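EF0056 (Enterococcus faecalis, PDB 6ORI) is a surface protein of unknown function whose N-terminal region has immunoglobulin-like beta domains, binds calcium and is probably connected with biofilm formation. Local coordinates at residues A[272-276]-A[355-359]; A[276-282]-A[344-350]. One frame throughout, in Å; residues are numbered along the deposited sequence.

From the N terminus, the chain leaves strand 264-269, passes through the loop at 272-276, which ends in a short 3-10 segment, and enters strand 277-284. About sixty residues later it returns along strand 340-348 and runs on into helix 352-359. Contact 2 pairs the two strands at 276-282 and 344-350. Contact 1 sets the loop at 272-276 against the helix at 355-359. It closes the longer loop, and contact 2 is nested inside it. Tyr276 belongs to both contacts. The packing of Ile355 on Leu348 joins them further. Together they tie two inner strands of the five-stranded sheet, and the turn leading into one of them, to helix 352-359.

Contact 1: residues A[272-276]-A[355-359]; sequences RLVPY and ILEEM
Tyr276 lays its ring against helix 352-359, where a CH-pi contact and one hydrogen bond hold it. A loop ending in a 3-10 segment packs on a short helix, at one end of an antiparallel beta domain. Ile355 CG2 sits over the centre of one ring face, 3.8 Å from the Tyr276 centroid and 11° off the normal. The other branch of Ile355 runs alongside, with CG1 3.7 Å from Tyr276 CD1. CG2 lies anti to the backbone N of Ile355 (chi1 -69° for CG1), which sends both branches to the ring. The phenol end is held at the ring edge. Tyr276 OH donates to Glu358 OE1 over 2.9 Å, on the anti side of the carboxylate and 20° out of its plane. The other oxygen, Glu358 OE2, is modelled in a salt bridge with Lys350 NZ, unusually short and so of doubtful exact geometry. Met359 reaches the loop with an extended chain. Its CE lies 3.8 Å from Tyr276 CE2, in an oblique approach, and 3.4 Å from Arg272 O. The same methyl meets Arg272 CB. Further out, Phe375 of strand 375-382 touches Arg272, Leu273 and Met359. The Arg272 guanidinium turns from the helix to Asp270, with which NE forms a salt bridge, and to the carbonyl of Glu373. Its side chain lies about 7 Å from the bound calcium, which Asp374 helps to coordinate. The turn itself is closed by Tyr276 N, which bonds Leu273 O at 2.8 Å.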
loop_
_atom_site.group_PDB
_atom_site.type_symbol
_atom_site.label_atom_id
_atom_site.label_comp_id
_atom_site.label_asym_id
_atom_site.label_seq_id
_atom_site.Cartn_x
_atom_site.Cartn_y
_atom_site.Cartn_z
ATOM N N ARG A 272 -19.495 4.575 5.475
ATOM C CA ARG A 272 -19.800 5.917 5.946
ATOM C C ARG A 272 -19.538 7.008 4.909
ATOM O O ARG A 272 -20.156 8.081 4.928
ATOM C CB ARG A 272 -19.025 6.192 7.221
ATOM C CG ARG A 272 -19.461 5.355 8.396
ATOM C CD ARG A 272 -18.488 5.491 9.543
ATOM N NE ARG A 272 -17.214 4.882 9.199
ATOM C CZ ARG A 272 -16.048 5.208 9.739
ATOM N NH1 ARG A 272 -15.964 6.157 10.670
ATOM N NH2 ARG A 272 -14.963 4.565 9.352
ATOM N N LEU A 273 -18.597 6.758 4.004
ATOM C CA LEU A 273 -18.225 7.751 3.014
ATOM C C LEU A 273 -19.078 7.746 1.760
ATOM O O LEU A 273 -19.089 8.715 0.995
ATOM C CB LEU A 273 -16.763 7.564 2.627
ATOM C CG LEU A 273 -15.768 8.269 3.523
ATOM C CD1 LEU A 273 -14.364 7.760 3.165
ATOM C CD2 LEU A 273 -15.872 9.794 3.353
ATOM N N VAL A 274 -19.805 6.658 1.531
ATOM C CA VAL A 274 -20.554 6.519 0.292
ATOM C C VAL A 274 -21.457 7.724 -0.035
ATOM O O VAL A 274 -21.387 8.238 -1.134
ATOM C CB VAL A 274 -21.324 5.186 0.263
ATOM C CG1 VAL A 274 -22.237 5.120 -0.960
ATOM C CG2 VAL A 274 -20.339 4.010 0.297
ATOM N N PRO A 275 -22.271 8.211 0.926
ATOM C CA PRO A 275 -23.109 9.373 0.600
ATOM C C PRO A 275 -22.338 10.673 0.384
ATOM O O PRO A 275 -22.912 11.653 -0.104
ATOM C CB PRO A 275 -24.002 9.538 1.834
ATOM C CG PRO A 275 -23.822 8.347 2.637
ATOM C CD PRO A 275 -22.531 7.692 2.277
ATOM N N TYR A 276 -21.065 10.679 0.754
ATOM C CA TYR A 276 -20.210 11.856 0.587
ATOM C C TYR A 276 -19.284 11.768 -0.626
ATOM O O TYR A 276 -18.408 12.623 -0.819
ATOM C CB TYR A 276 -19.378 12.065 1.838
ATOM C CG TYR A 276 -20.217 12.373 3.048
ATOM C CD1 TYR A 276 -20.839 13.603 3.177
ATOM C CD2 TYR A 276 -20.426 11.422 4.029
ATOM C CE1 TYR A 276 -21.618 13.892 4.284
ATOM C CE2 TYR A 276 -21.201 11.706 5.143
ATOM C CZ TYR A 276 -21.795 12.939 5.257
ATOM O OH TYR A 276 -22.575 13.226 6.359
ATOM N N ILE A 355 -17.592 17.164 6.309
ATOM C CA ILE A 355 -18.055 15.786 6.326
ATOM C C ILE A 355 -17.907 15.253 7.740
ATOM O O ILE A 355 -18.822 14.636 8.283
ATOM C CB ILE A 355 -17.256 14.888 5.355
ATOM C CG1 ILE A 355 -17.582 15.284 3.919
ATOM C CG2 ILE A 355 -17.606 13.442 5.588
ATOM C CD1 ILE A 355 -16.711 14.612 2.859
ATOM N N LEU A 356 -16.751 15.500 8.326
ATOM C CA LEU A 356 -16.457 14.982 9.659
ATOM C C LEU A 356 -17.352 15.644 10.692
ATOM O O LEU A 356 -17.815 14.989 11.621
ATOM C CB LEU A 356 -14.989 15.187 10.024
ATOM C CG LEU A 356 -13.967 14.545 9.070
ATOM C CD1 LEU A 356 -12.570 14.593 9.658
ATOM C CD2 LEU A 356 -14.337 13.116 8.707
ATOM N N GLU A 357 -17.609 16.937 10.523
ATOM C CA GLU A 357 -18.516 17.634 11.429
ATOM C C GLU A 357 -19.914 17.015 11.379
ATOM O O GLU A 357 -20.534 16.792 12.417
ATOM C CB GLU A 357 -18.571 19.133 11.110
ATOM C CG GLU A 357 -19.315 19.954 12.165
ATOM C CD GLU A 357 -18.684 19.844 13.542
ATOM O OE1 GLU A 357 -17.495 20.209 13.684
ATOM O OE2 GLU A 357 -19.373 19.383 14.478
ATOM N N GLU A 358 -20.410 16.731 10.178
ATOM C CA GLU A 358 -21.708 16.086 10.042
ATOM C C GLU A 358 -21.717 14.695 10.671
ATOM O O GLU A 358 -22.716 14.283 11.259
ATOM C CB GLU A 358 -22.144 15.987 8.576
ATOM C CG GLU A 358 -22.544 17.303 7.953
ATOM C CD GLU A 358 -23.078 17.135 6.540
ATOM O OE1 GLU A 358 -23.368 15.985 6.142
ATOM O OE2 GLU A 358 -23.212 18.154 5.829
ATOM N N MET A 359 -20.615 13.966 10.540
ATOM C CA MET A 359 -20.534 12.626 11.120
ATOM C C MET A 359 -20.549 12.676 12.649
ATOM O O MET A 359 -21.166 11.836 13.299
ATOM C CB MET A 359 -19.283 11.917 10.626
ATOM C CG MET A 359 -19.392 11.455 9.191
ATOM S SD MET A 359 -17.885 10.659 8.626
ATOM C CE MET A 359 -18.415 10.025 7.040
#

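Contact 2: residues A[276-282]-A[344-350]; sequences YVSGIQM and YVLQLTK
Gln281 and Val345 form a hydrogen-bonded antiparallel pair, held by both of their backbone bonds. They belong to strands 277-284 and 340-348, neighbours in the five-stranded sheet, which run at 166° here. Val345 N reaches Gln281 O at 2.8 Å, and Gln281 N returns a bond to Val345 O. Toward Tyr276 the register slips by one residue between Val277 and Ile280, which makes a beta bulge at Ser278 and Gly279. The bonds continue through it: Gln347 O accepts from Ser278 N at 2.9 Å, and Gln347 N gives to Gly279 O at 3.0 Å. Past the bulge, Thr349 N closes the pairing on Tyr276 O. CA-H groups of Val277, Ile280, Tyr344 and Leu348 add close contacts to carbonyl oxygens opposite. The outward bonds of Leu346 go to Ile240 of strand 239-248, and those of Met282 to Val302 and Ala303 of strand 300-304, so both strands are paired on their far sides too. Val277, Ile280 and Leu346 share one face of the sheet, where Val277 and Leu346 also touch Ile269. Ile280 CG2 and Leu346 CD2 lie side by side, 3.8 Å apart. Beside Gln281, on the face it shares with Val345, the Gln347 amide comes near in the conformer described, with the amide planes 34° apart. There the NE2 atoms of Gln281 and Gln347 are 3.5 Å apart and do not bond. One polar atom of each amide has a partner elsewhere: Gln281 OE1 accepts from His283 NE2 and Ser233 N, and Gln347 NE2 donates to Ser233 O.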
loop_
_atom_site.group_PDB
_atom_site.type_symbol
_atom_site.label_atom_id
_atom_site.label_comp_id
_atom_site.label_asym_id
_atom_site.label_seq_id
_atom_site.Cartn_x
_atom_site.Cartn_y
_atom_site.Cartn_z
ATOM N N TYR A 276 -21.065 10.679 0.754
ATOM C CA TYR A 276 -20.210 11.856 0.587
ATOM C C TYR A 276 -19.284 11.768 -0.626
ATOM O O TYR A 276 -18.408 12.623 -0.819
ATOM C CB TYR A 276 -19.378 12.065 1.838
ATOM C CG TYR A 276 -20.217 12.373 3.048
ATOM C CD1 TYR A 276 -20.839 13.603 3.177
ATOM C CD2 TYR A 276 -20.426 11.422 4.029
ATOM C CE1 TYR A 276 -21.618 13.892 4.284
ATOM C CE2 TYR A 276 -21.201 11.706 5.143
ATOM C CZ TYR A 276 -21.795 12.939 5.257
ATOM O OH TYR A 276 -22.575 13.226 6.359
ATOM N N VAL A 277 -19.468 10.734 -1.428
ATOM C CA VAL A 277 -18.708 10.594 -2.667
ATOM C C VAL A 277 -19.665 10.796 -3.819
ATOM O O VAL A 277 -20.756 10.211 -3.826
ATOM C CB VAL A 277 -18.033 9.227 -2.747
ATOM C CG1 VAL A 277 -17.414 9.016 -4.121
ATOM C CG2 VAL A 277 -16.956 9.118 -1.686
ATOM N N SER A 278 -19.293 11.651 -4.772
ATOM C CA SER A 278 -20.091 11.871 -5.974
ATOM C C SER A 278 -19.416 11.109 -7.114
ATOM O O SER A 278 -19.452 9.875 -7.138
ATOM C CB SER A 278 -20.257 13.367 -6.271
ATOM O OG SER A 278 -19.023 14.019 -6.505
ATOM N N GLY A 279 -18.741 11.819 -8.007
ATOM C CA GLY A 279 -18.051 11.169 -9.097
ATOM C C GLY A 279 -16.927 10.276 -8.605
ATOM O O GLY A 279 -16.252 10.548 -7.611
ATOM N N ILE A 280 -16.715 9.207 -9.357
ATOM C CA ILE A 280 -15.622 8.276 -9.115
ATOM C C ILE A 280 -14.953 8.062 -10.454
ATOM O O ILE A 280 -15.579 7.546 -11.387
ATOM C CB ILE A 280 -16.099 6.936 -8.540
ATOM C CG1 ILE A 280 -16.906 7.189 -7.274
ATOM C CG2 ILE A 280 -14.906 6.024 -8.263
ATOM C CD1 ILE A 280 -17.677 6.004 -6.791
ATOM N N GLN A 281 -13.702 8.485 -10.571
ATOM C CA GLN A 281 -12.938 8.343 -11.811
ATOM C C GLN A 281 -11.923 7.238 -11.700
ATOM O O GLN A 281 -11.289 7.076 -10.661
ATOM C CB GLN A 281 -12.177 9.627 -12.177
ATOM C CG GLN A 281 -13.025 10.886 -12.131
ATOM C CD GLN A 281 -12.321 12.107 -12.691
ATOM O OE1 GLN A 281 -11.105 12.156 -12.873
ATOM N NE2 GLN A 281 -13.115 13.127 -12.986
ATOM N N MET A 282 -11.735 6.498 -12.782
ATOM C CA MET A 282 -10.652 5.530 -12.889
ATOM C C MET A 282 -9.573 6.161 -13.730
ATOM O O MET A 282 -9.856 6.699 -14.833
ATOM C CB MET A 282 -11.144 4.260 -13.575
ATOM C CG MET A 282 -10.187 3.107 -13.456
ATOM S SD MET A 282 -10.906 1.678 -14.266
ATOM C CE MET A 282 -9.696 0.443 -13.825
ATOM N N TYR A 344 -8.095 5.194 -8.325
ATOM C CA TYR A 344 -9.482 5.597 -8.191
ATOM C C TYR A 344 -9.551 6.950 -7.516
ATOM O O TYR A 344 -8.887 7.201 -6.483
ATOM C CB TYR A 344 -10.257 4.555 -7.382
ATOM C CG TYR A 344 -10.186 3.177 -7.975
ATOM C CD1 TYR A 344 -10.850 2.882 -9.159
ATOM C CD2 TYR A 344 -9.489 2.158 -7.350
ATOM C CE1 TYR A 344 -10.801 1.663 -9.717
ATOM C CE2 TYR A 344 -9.431 0.895 -7.915
ATOM C CZ TYR A 344 -10.107 0.653 -9.084
ATOM O OH TYR A 344 -10.112 -0.558 -9.708
ATOM N N VAL A 345 -10.318 7.856 -8.104
ATOM C CA VAL A 345 -10.481 9.209 -7.595
ATOM C C VAL A 345 -11.907 9.361 -7.056
ATOM O O VAL A 345 -12.866 9.350 -7.835
ATOM C CB VAL A 345 -10.216 10.228 -8.702
ATOM C CG1 VAL A 345 -10.376 11.626 -8.174
ATOM C CG2 VAL A 345 -8.835 10.037 -9.321
ATOM N N LEU A 346 -12.040 9.501 -5.744
ATOM C CA LEU A 346 -13.339 9.591 -5.074
ATOM C C LEU A 346 -13.593 11.049 -4.793
ATOM O O LEU A 346 -13.072 11.592 -3.829
ATOM C CB LEU A 346 -13.323 8.808 -3.749
ATOM C CG LEU A 346 -12.777 7.373 -3.777
ATOM C CD1 LEU A 346 -12.819 6.753 -2.401
ATOM C CD2 LEU A 346 -13.573 6.529 -4.727
ATOM N N GLN A 347 -14.379 11.692 -5.635
ATOM C CA GLN A 347 -14.676 13.101 -5.462
ATOM C C GLN A 347 -15.607 13.300 -4.286
ATOM O O GLN A 347 -16.617 12.625 -4.164
ATOM C CB GLN A 347 -15.307 13.653 -6.732
ATOM C CG GLN A 347 -14.440 13.434 -7.976
ATOM C CD GLN A 347 -14.831 14.327 -9.128
ATOM O OE1 GLN A 347 -15.993 14.710 -9.264
ATOM N NE2 GLN A 347 -13.858 14.672 -9.966
ATOM N N LEU A 348 -15.243 14.198 -3.383
ATOM C CA LEU A 348 -16.071 14.466 -2.221
ATOM C C LEU A 348 -17.170 15.471 -2.544
ATOM O O LEU A 348 -16.988 16.373 -3.344
ATOM C CB LEU A 348 -15.204 14.996 -1.089
ATOM C CG LEU A 348 -14.098 14.051 -0.626
ATOM C CD1 LEU A 348 -13.241 14.764 0.393
ATOM C CD2 LEU A 348 -14.643 12.765 -0.073
ATOM N N THR A 349 -18.308 15.331 -1.865
ATOM C CA THR A 349 -19.462 16.200 -2.094
ATOM C C THR A 349 -19.353 17.491 -1.319
ATOM O O THR A 349 -20.033 18.465 -1.647
ATOM C CB THR A 349 -20.749 15.531 -1.639
ATOM O OG1 THR A 349 -20.597 15.153 -0.275
ATOM C CG2 THR A 349 -21.065 14.304 -2.479
ATOM N N LYS A 350 -18.534 17.494 -0.281
ATOM C CA LYS A 350 -18.259 18.703 0.482
ATOM C C LYS A 350 -16.871 18.549 1.087
ATOM O O LYS A 350 -16.303 17.452 1.070
ATOM C CB LYS A 350 -19.331 18.939 1.552
ATOM C CG LYS A 350 -19.508 17.799 2.498
ATOM C CD LYS A 350 -20.742 17.977 3.372
ATOM C CE LYS A 350 -22.011 17.827 2.569
ATOM N NZ LYS A 350 -23.228 17.835 3.420
#